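PDB 4YN2: fusolin from Unidentified entomopoxvirus, which forms the crystalline spindles of entomopoxviruses that enhance virulence, and probably attacks chitin through its lytic polysaccharide monooxygenase-like domain. Local coordinates for residues E17-P22 and A57-F62. Sequence-based numbering, arbitrary orientation.
Sequences ESFWYP and AAQYEF
Phe62 sets its CB squarely on the ring of Phe19, 3.6 Å from the ring centroid and almost straight above it, a CH-pi contact. The Phe62 ring then turns its edge to the same phenyl group in a T-shaped pair, centroids 5.4 Å apart and planes at 85°, with Phe62 CD2 lying 3.7 Å from Phe19 CG. One turn back on the helix, the carbonyl of Gln59 approaches the Phe19 ring obliquely, its O 3.5 Å from CE1. The Gln59 side chain, extended beyond CG, reaches the benzo edge of Trp20: OE1 sits near the indole plane, 3.6 Å from CZ3, while amide and indole planes are inclined by 64°. Trp20 CD1 lies over the face of Phe19 opposite Phe62 CB, so both faces of the phenyl ring are covered. Phe19 CG lies between its own backbone N and carbonyl carbon (chi1 69°), which directs the ring at the helix. Outside the two segments, Ile28 also touches Phe19 and Val109 touches Phe62, while Ala57 and Glu61 pack on helix 31-48. The arrangement is plain aromatic packing of a loop against helix 51-63, in the helical region between strand 2-6 and strand 69-71 of a lytic polysaccharide monooxygenase-like beta-sandwich.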
loop_
_atom_site.group_PDB
_atom_site.type_symbol
_atom_site.label_atom_id
_atom_site.label_comp_id
_atom_site.label_asym_id
_atom_site.label_seq_id
_atom_site.Cartn_x
_atom_site.Cartn_y
_atom_site.Cartn_z
ATOM N N GLU A 17 7.655 8.251 10.263
ATOM C CA GLU A 17 7.852 9.688 10.034
ATOM C C GLU A 17 7.870 10.479 11.345
ATOM O O GLU A 17 7.396 9.989 12.367
ATOM C CB GLU A 17 6.717 10.226 9.150
ATOM C CG GLU A 17 6.749 9.683 7.732
ATOM C CD GLU A 17 7.481 10.563 6.737
ATOM O OE1 GLU A 17 8.243 11.460 7.161
ATOM O OE2 GLU A 17 7.222 10.411 5.526
ATOM N N SER A 18 8.371 11.724 11.312
ATOM C CA SER A 18 8.389 12.579 12.510
ATOM C C SER A 18 7.014 13.233 12.691
ATOM O O SER A 18 6.847 14.426 12.440
ATOM C CB SER A 18 9.488 13.640 12.406
ATOM O OG SER A 18 9.523 14.484 13.546
ATOM N N PHE A 19 6.027 12.441 13.119
ATOM C CA PHE A 19 4.646 12.903 13.297
ATOM C C PHE A 19 4.384 13.453 14.698
ATOM O O PHE A 19 3.337 14.058 14.893
ATOM C CB PHE A 19 3.646 11.769 12.994
ATOM C CG PHE A 19 3.612 10.615 13.969
ATOM C CD1 PHE A 19 2.757 10.633 15.061
ATOM C CD2 PHE A 19 4.314 9.443 13.710
ATOM C CE1 PHE A 19 2.703 9.556 15.944
ATOM C CE2 PHE A 19 4.253 8.366 14.596
ATOM C CZ PHE A 19 3.438 8.426 15.696
ATOM N N TRP A 20 5.290 13.226 15.672
ATOM C CA TRP A 20 5.095 13.694 17.049
ATOM C C TRP A 20 5.321 15.198 17.181
ATOM O O TRP A 20 4.699 15.837 18.023
ATOM C CB TRP A 20 6.041 12.958 18.017
ATOM C CG TRP A 20 5.752 11.498 18.149
ATOM C CD1 TRP A 20 6.508 10.460 17.696
ATOM C CD2 TRP A 20 4.610 10.920 18.777
ATOM N NE1 TRP A 20 5.887 9.268 17.978
ATOM C CE2 TRP A 20 4.728 9.520 18.659
ATOM C CE3 TRP A 20 3.491 11.452 19.427
ATOM C CZ2 TRP A 20 3.772 8.646 19.174
ATOM C CZ3 TRP A 20 2.528 10.585 19.904
ATOM C CH2 TRP A 20 2.676 9.202 19.780
ATOM N N TYR A 21 6.229 15.745 16.378
ATOM C CA TYR A 21 6.591 17.153 16.426
ATOM C C TYR A 21 7.167 17.614 15.072
ATOM O O TYR A 21 8.047 16.940 14.539
ATOM C CB TYR A 21 7.626 17.399 17.544
ATOM C CG TYR A 21 7.968 18.862 17.751
ATOM C CD1 TYR A 21 8.988 19.467 17.027
ATOM C CD2 TYR A 21 7.331 19.616 18.727
ATOM C CE1 TYR A 21 9.304 20.808 17.207
ATOM C CE2 TYR A 21 7.651 20.957 18.928
ATOM C CZ TYR A 21 8.655 21.543 18.178
ATOM O OH TYR A 21 8.993 22.862 18.346
ATOM N N PRO A 22 6.767 18.781 14.533
ATOM C CA PRO A 22 5.703 19.684 14.997
ATOM C C PRO A 22 4.342 18.980 14.983
ATOM O O PRO A 22 4.106 18.057 14.193
ATOM C CB PRO A 22 5.778 20.852 14.009
ATOM C CG PRO A 22 6.377 20.291 12.785
ATOM C CD PRO A 22 7.340 19.243 13.259
ATOM N N ALA A 57 -5.871 12.843 18.193
ATOM C CA ALA A 57 -6.525 11.949 17.230
ATOM C C ALA A 57 -5.601 11.624 16.057
ATOM O O ALA A 57 -5.494 10.462 15.671
ATOM C CB ALA A 57 -7.801 12.572 16.717
ATOM N N ALA A 58 -4.927 12.635 15.517
ATOM C CA ALA A 58 -3.998 12.489 14.391
ATOM C C ALA A 58 -2.763 11.664 14.793
ATOM O O ALA A 58 -2.328 10.798 14.035
ATOM C CB ALA A 58 -3.580 13.863 13.890
ATOM N N GLN A 59 -2.227 11.895 15.998
ATOM C CA GLN A 59 -1.086 11.122 16.491
ATOM C C GLN A 59 -1.458 9.659 16.738
ATOM O O GLN A 59 -0.681 8.763 16.404
ATOM C CB GLN A 59 -0.544 11.727 17.782
ATOM C CG GLN A 59 0.238 13.007 17.569
ATOM C CD GLN A 59 0.660 13.616 18.884
ATOM O OE1 GLN A 59 0.161 13.277 19.961
ATOM N NE2 GLN A 59 1.635 14.486 18.835
ATOM N N TYR A 60 -2.651 9.423 17.304
ATOM C CA TYR A 60 -3.163 8.086 17.612
ATOM C C TYR A 60 -3.207 7.225 16.355
ATOM O O TYR A 60 -2.890 6.042 16.409
ATOM C CB TYR A 60 -4.560 8.213 18.251
ATOM C CG TYR A 60 -5.222 6.913 18.623
ATOM C CD1 TYR A 60 -5.984 6.210 17.698
ATOM C CD2 TYR A 60 -5.144 6.414 19.917
ATOM C CE1 TYR A 60 -6.620 5.028 18.043
ATOM C CE2 TYR A 60 -5.808 5.250 20.284
ATOM C CZ TYR A 60 -6.569 4.572 19.350
ATOM O OH TYR A 60 -7.167 3.387 19.702
ATOM N N GLU A 61 -3.582 7.832 15.213
ATOM C CA GLU A 61 -3.663 7.146 13.931
ATOM C C GLU A 61 -2.331 6.475 13.572
ATOM O O GLU A 61 -2.332 5.333 13.100
ATOM C CB GLU A 61 -4.090 8.155 12.848
ATOM C CG GLU A 61 -3.997 7.672 11.422
ATOM C CD GLU A 61 -4.620 8.665 10.469
ATOM O OE1 GLU A 61 -4.153 9.825 10.410
ATOM O OE2 GLU A 61 -5.600 8.288 9.798
ATOM N N PHE A 62 -1.194 7.143 13.840
ATOM C CA PHE A 62 0.106 6.547 13.548
ATOM C C PHE A 62 0.715 5.821 14.733
ATOM O O PHE A 62 1.444 4.867 14.495
ATOM C CB PHE A 62 1.073 7.592 13.020
ATOM C CG PHE A 62 0.682 8.242 11.708
ATOM C CD1 PHE A 62 -0.225 7.630 10.841
ATOM C CD2 PHE A 62 1.334 9.381 11.261
ATOM C CE1 PHE A 62 -0.591 8.243 9.644
ATOM C CE2 PHE A 62 0.984 9.977 10.049
ATOM C CZ PHE A 62 0.003 9.420 9.266
#